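Local structure of putative Nitroreductase (Desulfovibrio desulfuricans subsp. desulfuricans str. G20, 3E39) at residues A[18-26]-A[73-81]; A[30-41]-A[107-117]. The protein binds flavin mononucleotide and is probably an FMN-dependent oxidoreductase of the nitroreductase family. All coordinates share one frame; numbering follows the deposited sequence.

Contact 1 (A[18-26]-A[73-81]); sequences IRRYTDEAV and HIVRGAKVI. With FMN (flavin mononucleotide), chain E.
Arg-19, Tyr-21 and Lys-79 carry a loop-against-helix contact at the side of the FMN pocket, where 18-26, part of the loop between helices 7-14 and 28-39, runs over the end of helix 72-77 and the start of strand 80-87. The aliphatic part of Arg-19 lies against Ile-74, CD to CD1 at 3.8 Å. Its chain is extended from CG to NE (chi3 170°), which carries the guanidinium past the isoleucine to the pyrimidine end of the flavin. There NE gives a nearly straight bond to FMN O2 (2.7 Å, 163°) and NH2 another to FMN N1 (3.0 Å), the latter meeting the edge of the guanidinium in its plane. Two such bonds fix the rotation of the group, and its positive charge would probably help to stabilise negative charge at N1 and O2 of a reduced flavin. Ile-74 CD1 also reaches FMN O2 at 3.7 Å. Tyr-21 sets ring atom CE2 4.0 Å from Ala-78 CB, just past the helix end, while its hydroxyl turns back in a weak bond to Ile-18 O. One water donates to both Arg-19 O and His-73 O, tying the two backbones together. Farther along, Lys-79 bends at chi2 (-47°) and runs alongside the loop; its CB packs on Val-26 CG2 at 3.8 Å, and NZ forms a salt bridge with Asp-23 OD1 at 3.5 Å, its hydrogen bond weak. Val-120 of strand 118-122 and Ala-150 of strand 143-152 pack against both Tyr-21 and Ile-74, and a classic beta bulge at Lys-79 and Val-80 faces Ala-151.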
loop_
_atom_site.group_PDB
_atom_site.type_symbol
_atom_site.label_atom_id
_atom_site.label_comp_id
_atom_site.label_asym_id
_atom_site.label_seq_id
_atom_site.Cartn_x
_atom_site.Cartn_y
_atom_site.Cartn_z
ATOM N N ILE A 18 -8.136 11.165 8.829
ATOM C CA ILE A 18 -8.412 12.147 9.870
ATOM C C ILE A 18 -7.776 13.442 9.384
ATOM O O ILE A 18 -6.587 13.459 9.066
ATOM C CB ILE A 18 -7.859 11.693 11.240
ATOM C CG1 ILE A 18 -8.545 10.391 11.659
ATOM C CG2 ILE A 18 -8.084 12.756 12.314
ATOM C CD1 ILE A 18 -10.063 10.471 11.619
ATOM N N ARG A 19 -8.592 14.505 9.317
ATOM C CA ARG A 19 -8.203 15.797 8.762
ATOM C C ARG A 19 -8.196 16.981 9.738
ATOM O O ARG A 19 -7.947 18.121 9.331
ATOM C CB ARG A 19 -9.129 16.094 7.580
ATOM C CG ARG A 19 -9.138 14.993 6.493
ATOM C CD ARG A 19 -10.150 15.268 5.382
ATOM N NE ARG A 19 -9.988 14.354 4.234
ATOM C CZ ARG A 19 -10.595 13.171 4.110
ATOM N NH1 ARG A 19 -11.370 12.684 5.071
ATOM N NH2 ARG A 19 -10.362 12.439 3.050
ATOM N N ARG A 20 -8.505 16.698 10.997
ATOM C CA ARG A 20 -8.588 17.707 12.078
ATOM C C ARG A 20 -7.851 17.167 13.293
ATOM O O ARG A 20 -8.025 16.005 13.677
ATOM C CB ARG A 20 -10.037 18.009 12.436
ATOM C CG ARG A 20 -10.815 18.711 11.345
ATOM C CD ARG A 20 -12.239 18.975 11.819
ATOM N N TYR A 21 -7.041 18.016 13.908
ATOM C CA TYR A 21 -6.120 17.571 14.946
ATOM C C TYR A 21 -6.140 18.499 16.152
ATOM O O TYR A 21 -6.534 19.660 16.034
ATOM C CB TYR A 21 -4.680 17.515 14.373
ATOM C CG TYR A 21 -4.648 16.982 12.945
ATOM C CD1 TYR A 21 -4.744 15.607 12.680
ATOM C CD2 TYR A 21 -4.641 17.852 11.868
ATOM C CE1 TYR A 21 -4.761 15.127 11.376
ATOM C CE2 TYR A 21 -4.665 17.380 10.538
ATOM C CZ TYR A 21 -4.726 16.007 10.300
ATOM O OH TYR A 21 -4.757 15.538 9.003
ATOM N N THR A 22 -5.674 17.983 17.278
ATOM C CA THR A 22 -5.586 18.768 18.511
ATOM C C THR A 22 -4.279 19.533 18.466
ATOM O O THR A 22 -3.529 19.384 17.507
ATOM C CB THR A 22 -5.613 17.920 19.774
ATOM O OG1 THR A 22 -4.383 17.189 19.923
ATOM C CG2 THR A 22 -6.820 16.964 19.784
ATOM N N ASP A 23 -3.993 20.335 19.496
ATOM C CA ASP A 23 -2.738 21.081 19.533
ATOM C C ASP A 23 -1.623 20.242 20.173
ATOM O O ASP A 23 -0.507 20.708 20.383
ATOM C CB ASP A 23 -2.948 22.419 20.280
ATOM C CG ASP A 23 -3.760 23.467 19.448
ATOM O OD1 ASP A 23 -3.803 23.389 18.189
ATOM O OD2 ASP A 23 -4.340 24.407 20.065
ATOM N N GLU A 24 -1.888 18.967 20.439
ATOM C CA GLU A 24 -0.890 18.132 21.094
ATOM C C GLU A 24 0.285 17.808 20.147
ATOM O O GLU A 24 0.073 17.497 18.975
ATOM C CB GLU A 24 -1.549 16.845 21.619
ATOM C CG GLU A 24 -0.652 15.971 22.463
ATOM C CD GLU A 24 -1.367 14.756 23.047
ATOM O OE1 GLU A 24 -2.632 14.722 23.045
ATOM O OE2 GLU A 24 -0.647 13.847 23.541
ATOM N N ALA A 25 1.502 17.881 20.690
ATOM C CA ALA A 25 2.731 17.627 19.922
ATOM C C ALA A 25 2.786 16.168 19.480
ATOM O O ALA A 25 2.235 15.302 20.162
ATOM C CB ALA A 25 3.960 17.927 20.776
ATOM N N VAL A 26 3.416 15.928 18.329
ATOM C CA VAL A 26 3.681 14.576 17.845
ATOM C C VAL A 26 5.161 14.389 18.063
ATOM O O VAL A 26 5.990 15.103 17.455
ATOM C CB VAL A 26 3.343 14.406 16.363
ATOM C CG1 VAL A 26 3.715 13.007 15.890
ATOM C CG2 VAL A 26 1.861 14.660 16.109
ATOM N N HIS A 73 -6.279 23.954 4.716
ATOM C CA HIS A 73 -6.769 23.816 6.090
ATOM C C HIS A 73 -6.151 22.584 6.758
ATOM O O HIS A 73 -5.739 22.647 7.916
ATOM C CB HIS A 73 -8.301 23.772 6.162
ATOM C CG HIS A 73 -8.827 23.738 7.564
ATOM N ND1 HIS A 73 -8.681 24.794 8.442
ATOM C CD2 HIS A 73 -9.497 22.777 8.245
ATOM C CE1 HIS A 73 -9.226 24.480 9.605
ATOM N NE2 HIS A 73 -9.729 23.260 9.512
ATOM N N ILE A 74 -6.072 21.476 6.024
ATOM C CA ILE A 74 -5.460 20.262 6.534
ATOM C C ILE A 74 -3.970 20.521 6.758
ATOM O O ILE A 74 -3.431 20.223 7.821
ATOM C CB ILE A 74 -5.647 19.071 5.537
ATOM C CG1 ILE A 74 -7.141 18.729 5.392
ATOM C CG2 ILE A 74 -4.830 17.824 6.010
ATOM C CD1 ILE A 74 -7.458 17.668 4.330
ATOM N N VAL A 75 -3.314 21.090 5.753
ATOM C CA VAL A 75 -1.878 21.380 5.840
ATOM C C VAL A 75 -1.555 22.278 7.028
ATOM O O VAL A 75 -0.633 21.987 7.783
ATOM C CB VAL A 75 -1.309 21.987 4.528
ATOM C CG1 VAL A 75 0.170 22.453 4.687
ATOM C CG2 VAL A 75 -1.407 20.967 3.392
ATOM N N ARG A 76 -2.295 23.360 7.210
ATOM C CA ARG A 76 -1.971 24.264 8.316
ATOM C C ARG A 76 -2.371 23.738 9.692
ATOM O O ARG A 76 -1.840 24.188 10.707
ATOM C CB ARG A 76 -2.584 25.640 8.095
ATOM C CG ARG A 76 -2.082 26.348 6.870
ATOM C CD ARG A 76 -2.633 27.775 6.874
ATOM N NE ARG A 76 -2.453 28.445 5.593
ATOM C CZ ARG A 76 -1.296 28.936 5.149
ATOM N NH1 ARG A 76 -0.186 28.857 5.876
ATOM N NH2 ARG A 76 -1.262 29.516 3.956
ATOM N N GLY A 77 -3.294 22.791 9.727
ATOM C CA GLY A 77 -3.763 22.215 10.993
ATOM C C GLY A 77 -2.943 21.039 11.503
ATOM O O GLY A 77 -2.939 20.744 12.701
ATOM N N ALA A 78 -2.239 20.369 10.589
ATOM C CA ALA A 78 -1.430 19.200 10.928
ATOM C C ALA A 78 -0.254 19.582 11.810
ATOM O O ALA A 78 0.193 20.728 11.788
ATOM C CB ALA A 78 -0.924 18.539 9.654
ATOM N N LYS A 79 0.213 18.645 12.621
ATOM C CA LYS A 79 1.402 18.883 13.449
ATOM C C LYS A 79 2.653 18.411 12.753
ATOM O O LYS A 79 3.747 18.958 12.984
ATOM C CB LYS A 79 1.278 18.229 14.834
ATOM C CG LYS A 79 0.047 18.696 15.605
ATOM C CD LYS A 79 -0.135 20.220 15.594
ATOM C CE LYS A 79 -1.557 20.596 15.904
ATOM N NZ LYS A 79 -1.847 22.038 15.673
ATOM N N VAL A 80 2.505 17.391 11.907
ATOM C CA VAL A 80 3.624 16.938 11.091
ATOM C C VAL A 80 3.089 16.498 9.723
ATOM O O VAL A 80 1.984 15.970 9.612
ATOM C CB VAL A 80 4.423 15.790 11.775
ATOM C CG1 VAL A 80 3.557 14.555 11.976
ATOM C CG2 VAL A 80 5.728 15.456 10.977
ATOM N N ILE A 81 3.876 16.772 8.690
ATOM C CA ILE A 81 3.602 16.350 7.327
ATOM C C ILE A 81 4.831 15.544 6.852
ATOM O O ILE A 81 5.984 15.976 7.048
ATOM C CB ILE A 81 3.343 17.552 6.405
ATOM C CG1 ILE A 81 2.028 18.241 6.833
ATOM C CG2 ILE A 81 3.206 17.110 4.943
ATOM C CD1 ILE A 81 1.770 19.575 6.207
HETATM N N1 FMN E . -8.082 13.184 1.178
HETATM C C2 FMN E . -8.109 14.563 1.161
HETATM O O2 FMN E . -8.761 15.196 1.976
HETATM N N3 FMN E . -7.363 15.262 0.236
HETATM C C4 FMN E . -6.585 14.642 -0.715
HETATM O O4 FMN E . -5.778 15.320 -1.375
HETATM C C4A FMN E . -6.553 13.244 -0.722
HETATM N N5 FMN E . -5.776 12.603 -1.658
HETATM C C5A FMN E . -5.707 11.207 -1.673
HETATM C C6 FMN E . -4.931 10.575 -2.651
HETATM C C7 FMN E . -4.834 9.181 -2.681
HETATM C C7M FMN E . -4.145 8.507 -3.838
HETATM C C8 FMN E . -5.551 8.424 -1.731
HETATM C C8M FMN E . -5.442 6.918 -1.723
HETATM C C9 FMN E . -6.346 9.066 -0.778
HETATM C C9A FMN E . -6.433 10.474 -0.735
HETATM N N10 FMN E . -7.237 11.142 0.229
HETATM C C10 FMN E . -7.294 12.529 0.235
HETATM C "C1'" FMN E . -8.045 10.399 1.223
HETATM C "C2'" FMN E . -9.295 9.768 0.603
HETATM O "O2'" FMN E . -10.282 10.758 0.370
HETATM C "C3'" FMN E . -9.833 8.704 1.546
HETATM O "O3'" FMN E . -8.846 7.712 1.714
HETATM C "C4'" FMN E . -11.099 8.031 1.020
HETATM O "O4'" FMN E . -12.130 8.988 0.929
HETATM C "C5'" FMN E . -11.563 6.917 1.928
HETATM O "O5'" FMN E . -11.598 7.343 3.278
HETATM P P FMN E . -10.830 6.633 4.490
HETATM O O1P FMN E . -9.348 6.907 4.288
HETATM O O2P FMN E . -11.371 7.213 5.786
HETATM O O3P FMN E . -11.125 5.163 4.355
HETATM O O HOH W 1 -6.715 20.399 9.969
#

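Contact 2 (A[30-41]-A[107-117]); sequences AVRLILEAGIWA and NMLLAAHALQL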
loop_
_atom_site.group_PDB
_atom_site.type_symbol
_atom_site.label_atom_id
_atom_site.label_comp_id
_atom_site.label_asym_id
_atom_site.label_seq_id
_atom_site.Cartn_x
_atom_site.Cartn_y
_atom_site.Cartn_z
ATOM N N ALA A 30 7.391 9.064 17.684
ATOM C CA ALA A 30 6.230 8.713 16.846
ATOM C C ALA A 30 6.600 8.891 15.351
ATOM O O ALA A 30 6.338 7.986 14.530
ATOM C CB ALA A 30 4.999 9.525 17.200
ATOM N N VAL A 31 7.209 10.019 15.005
ATOM C CA VAL A 31 7.567 10.263 13.599
ATOM C C VAL A 31 8.549 9.183 13.118
ATOM O O VAL A 31 8.417 8.633 11.993
ATOM C CB VAL A 31 8.134 11.687 13.363
ATOM C CG1 VAL A 31 8.652 11.827 11.923
ATOM C CG2 VAL A 31 7.029 12.742 13.711
ATOM N N ARG A 32 9.525 8.868 13.966
ATOM C CA ARG A 32 10.508 7.830 13.634
ATOM C C ARG A 32 9.834 6.475 13.397
ATOM O O ARG A 32 10.141 5.780 12.408
ATOM C CB ARG A 32 11.569 7.702 14.743
ATOM C CG ARG A 32 12.765 6.889 14.276
ATOM C CD ARG A 32 13.720 6.558 15.425
ATOM N NE ARG A 32 13.115 5.605 16.358
ATOM C CZ ARG A 32 13.054 4.283 16.162
ATOM N NH1 ARG A 32 13.550 3.728 15.065
ATOM N NH2 ARG A 32 12.479 3.509 17.079
ATOM N N LEU A 33 8.932 6.081 14.290
ATOM C CA LEU A 33 8.215 4.812 14.141
ATOM C C LEU A 33 7.378 4.782 12.851
ATOM O O LEU A 33 7.310 3.734 12.179
ATOM C CB LEU A 33 7.327 4.501 15.337
ATOM C CG LEU A 33 8.095 4.192 16.616
ATOM C CD1 LEU A 33 7.138 4.142 17.791
ATOM C CD2 LEU A 33 8.903 2.866 16.463
ATOM N N ILE A 34 6.768 5.923 12.506
ATOM C CA ILE A 34 5.977 6.017 11.288
ATOM C C ILE A 34 6.892 5.838 10.064
ATOM O O ILE A 34 6.610 5.067 9.152
ATOM C CB ILE A 34 5.170 7.326 11.223
ATOM C CG1 ILE A 34 4.040 7.303 12.269
ATOM C CG2 ILE A 34 4.547 7.508 9.842
ATOM C CD1 ILE A 34 3.400 8.685 12.559
ATOM N N LEU A 35 8.011 6.536 10.062
ATOM C CA LEU A 35 8.950 6.447 8.944
ATOM C C LEU A 35 9.500 5.014 8.816
ATOM O O LEU A 35 9.623 4.499 7.705
ATOM C CB LEU A 35 10.083 7.448 9.123
ATOM C CG LEU A 35 9.746 8.929 8.941
ATOM C CD1 LEU A 35 10.966 9.751 9.405
ATOM C CD2 LEU A 35 9.388 9.234 7.531
ATOM N N GLU A 36 9.799 4.374 9.951
ATOM C CA GLU A 36 10.301 2.965 9.951
ATOM C C GLU A 36 9.293 2.016 9.315
ATOM O O GLU A 36 9.670 1.066 8.617
ATOM C CB GLU A 36 10.621 2.489 11.385
ATOM C CG GLU A 36 11.949 3.031 11.934
ATOM C CD GLU A 36 13.156 2.451 11.241
ATOM O OE1 GLU A 36 13.109 1.282 10.790
ATOM O OE2 GLU A 36 14.180 3.148 11.168
ATOM N N ALA A 37 8.010 2.262 9.571
ATOM C CA ALA A 37 6.925 1.482 8.930
ATOM C C ALA A 37 7.001 1.692 7.413
ATOM O O ALA A 37 6.897 0.758 6.618
ATOM C CB ALA A 37 5.556 1.916 9.458
ATOM N N GLY A 38 7.191 2.943 7.011
ATOM C CA GLY A 38 7.317 3.277 5.605
ATOM C C GLY A 38 8.457 2.581 4.864
ATOM O O GLY A 38 8.216 2.020 3.787
ATOM N N ILE A 39 9.675 2.578 5.427
ATOM C CA ILE A 39 10.823 1.990 4.744
ATOM C C ILE A 39 10.729 0.465 4.668
ATOM O O ILE A 39 11.347 -0.157 3.782
ATOM C CB ILE A 39 12.174 2.428 5.335
ATOM C CG1 ILE A 39 12.428 1.815 6.693
ATOM C CG2 ILE A 39 12.292 3.977 5.396
ATOM C CD1 ILE A 39 13.895 2.072 7.168
ATOM N N TRP A 40 9.942 -0.138 5.561
ATOM C CA TRP A 40 9.736 -1.594 5.590
ATOM C C TRP A 40 8.609 -2.102 4.671
ATOM O O TRP A 40 8.375 -3.310 4.577
ATOM C CB TRP A 40 9.660 -2.144 7.020
ATOM C CG TRP A 40 11.057 -2.288 7.572
ATOM C CD1 TRP A 40 11.753 -1.360 8.289
ATOM C CD2 TRP A 40 11.974 -3.361 7.316
ATOM N NE1 TRP A 40 13.012 -1.814 8.546
ATOM C CE2 TRP A 40 13.181 -3.039 7.955
ATOM C CE3 TRP A 40 11.877 -4.574 6.646
ATOM C CZ2 TRP A 40 14.281 -3.878 7.923
ATOM C CZ3 TRP A 40 12.951 -5.396 6.597
ATOM C CH2 TRP A 40 14.159 -5.052 7.237
ATOM N N ALA A 41 7.937 -1.195 3.978
ATOM C CA ALA A 41 7.043 -1.618 2.904
ATOM C C ALA A 41 7.909 -2.316 1.847
ATOM O O ALA A 41 9.105 -2.013 1.699
ATOM C CB ALA A 41 6.328 -0.409 2.281
ATOM N N ASN A 107 1.476 1.688 4.965
ATOM C CA ASN A 107 2.144 1.300 6.200
ATOM C C ASN A 107 2.221 2.462 7.181
ATOM O O ASN A 107 2.001 2.281 8.366
ATOM C CB ASN A 107 3.571 0.820 5.936
ATOM C CG ASN A 107 3.669 -0.647 5.626
ATOM O OD1 ASN A 107 2.662 -1.378 5.601
ATOM N ND2 ASN A 107 4.901 -1.099 5.406
HETATM N N MSE A 108 2.551 3.642 6.673
HETATM C CA MSE A 108 2.646 4.831 7.504
HETATM C C MSE A 108 1.299 5.255 8.093
HETATM O O MSE A 108 1.228 5.644 9.251
HETATM C CB MSE A 108 3.355 5.954 6.752
HETATM C CG MSE A 108 4.836 5.631 6.577
HETATM SE SE MSE A 108 5.905 7.064 5.946
HETATM C CE MSE A 108 5.196 7.033 4.062
ATOM N N LEU A 109 0.217 5.126 7.318
ATOM C CA LEU A 109 -1.138 5.440 7.793
ATOM C C LEU A 109 -1.562 4.433 8.888
ATOM O O LEU A 109 -2.182 4.814 9.886
ATOM C CB LEU A 109 -2.144 5.406 6.636
ATOM C CG LEU A 109 -2.040 6.472 5.549
ATOM C CD1 LEU A 109 -3.150 6.223 4.506
ATOM C CD2 LEU A 109 -2.044 7.886 6.171
ATOM N N LEU A 110 -1.237 3.146 8.684
ATOM C CA LEU A 110 -1.522 2.108 9.674
ATOM C C LEU A 110 -0.678 2.350 10.948
ATOM O O LEU A 110 -1.162 2.229 12.077
ATOM C CB LEU A 110 -1.264 0.714 9.100
ATOM C CG LEU A 110 -2.257 0.279 8.008
ATOM C CD1 LEU A 110 -1.843 -1.048 7.340
ATOM C CD2 LEU A 110 -3.693 0.169 8.592
ATOM N N ALA A 111 0.580 2.717 10.750
ATOM C CA ALA A 111 1.468 3.019 11.864
ATOM C C ALA A 111 0.951 4.211 12.661
ATOM O O ALA A 111 0.926 4.160 13.905
ATOM C CB ALA A 111 2.896 3.257 11.395
ATOM N N ALA A 112 0.518 5.260 11.963
ATOM C CA ALA A 112 -0.048 6.433 12.647
ATOM C C ALA A 112 -1.267 6.013 13.459
ATOM O O ALA A 112 -1.393 6.370 14.627
ATOM C CB ALA A 112 -0.415 7.538 11.648
ATOM N N HIS A 113 -2.180 5.260 12.844
ATOM C CA HIS A 113 -3.367 4.759 13.551
ATOM C C HIS A 113 -3.007 3.953 14.798
ATOM O O HIS A 113 -3.607 4.151 15.885
ATOM C CB HIS A 113 -4.194 3.904 12.594
ATOM C CG HIS A 113 -5.378 3.259 13.228
ATOM N ND1 HIS A 113 -6.595 3.892 13.340
ATOM C CD2 HIS A 113 -5.529 2.038 13.791
ATOM C CE1 HIS A 113 -7.452 3.080 13.937
ATOM N NE2 HIS A 113 -6.831 1.948 14.219
ATOM N N ALA A 114 -2.048 3.039 14.639
ATOM C CA ALA A 114 -1.545 2.174 15.729
ATOM C C ALA A 114 -0.992 3.004 16.891
ATOM O O ALA A 114 -1.040 2.591 18.051
ATOM C CB ALA A 114 -0.458 1.213 15.198
ATOM N N LEU A 115 -0.468 4.184 16.571
ATOM C CA LEU A 115 0.084 5.089 17.581
ATOM C C LEU A 115 -0.948 6.079 18.127
ATOM O O LEU A 115 -0.569 7.046 18.793
ATOM C CB LEU A 115 1.302 5.833 17.007
ATOM C CG LEU A 115 2.566 5.016 16.693
ATOM C CD1 LEU A 115 3.555 5.827 15.896
ATOM C CD2 LEU A 115 3.244 4.512 17.963
ATOM N N GLN A 116 -2.231 5.809 17.859
ATOM C CA GLN A 116 -3.367 6.646 18.246
ATOM C C GLN A 116 -3.266 8.054 17.667
ATOM O O GLN A 116 -3.733 9.030 18.266
ATOM C CB GLN A 116 -3.545 6.664 19.767
ATOM C CG GLN A 116 -3.622 5.240 20.318
ATOM C CD GLN A 116 -3.968 5.159 21.788
ATOM O OE1 GLN A 116 -4.408 6.133 22.401
ATOM N NE2 GLN A 116 -3.776 3.969 22.364
ATOM N N LEU A 117 -2.636 8.158 16.501
ATOM C CA LEU A 117 -2.586 9.422 15.794
ATOM C C LEU A 117 -3.603 9.380 14.675
ATOM O O LEU A 117 -4.048 8.301 14.255
ATOM C CB LEU A 117 -1.189 9.704 15.234
ATOM C CG LEU A 117 -0.065 9.857 16.242
ATOM C CD1 LEU A 117 1.254 9.964 15.514
ATOM C CD2 LEU A 117 -0.325 11.088 17.140
HETATM O O HOH W 2 5.963 -4.086 5.534
#
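Helices 28-39 and 94-114 pack here through Ile-34, Ala-37, Met-108 and Ala-111 in the hydrophobic core of the nitroreductase fold. The axes of their 30-39 and 107-114 parts approach to 7.9 Å, running roughly antiparallel at 146°. Ala-37 CB meets Ala-111 CB at 3.6 Å, small side chains that let the helices come close. Ile-34 divides its branches: CG2, anti to the backbone N, rests on CB of selenomethionine Met-108 at 3.7 Å in the conformer described, while CG1 points the other way along the interface and brings CD1 to Leu-117 CD1 (3.9 Å) and Ala-112 CB. The side chains of Leu-115 and Leu-33 cross at about a right angle, Leu-115 CD2 3.9 Å from Leu-33 CD1. At the other end, Asn-107 ND2 donates to Ala-37 O (3.0 Å, 147°) from above the carbonyl plane. A water accepts from the same ND2 and lies within bonding distance of Trp-40 O, while Asn-107 OD1 is bonded to Gln-106 of the second subunit. Beyond Leu-115, Gln-116 takes positive phi as the C-prime residue of a Schellman motif. Strands 50-56 and 80-87 receive Met-108 and Leu-35, and Leu-110 meets its counterpart in the second subunit, as befits helices between sheet and dimer interface in this family.

In the fold
Contact 1 is partly buried and lies toward the edge of the chain; contact 2 is buried nearer its centre, with the two centres about 16 Å apart. The first mixes a flavin-binding arginine, a water bridge and a salt bridge with modest apolar packing, whereas the second is mostly aliphatic, its polar part gathered round one asparagine near the subunit interface. They join directly at Val-26, whose CG1 meets Leu-117 CD1 at 3.9 Å and also packs on Val-31; Val-80 touches Val-31 as well. The segments alternate along the chain: the loop of contact 1 leads into helix 28-39, and strand 80-87 precedes helix 94-114.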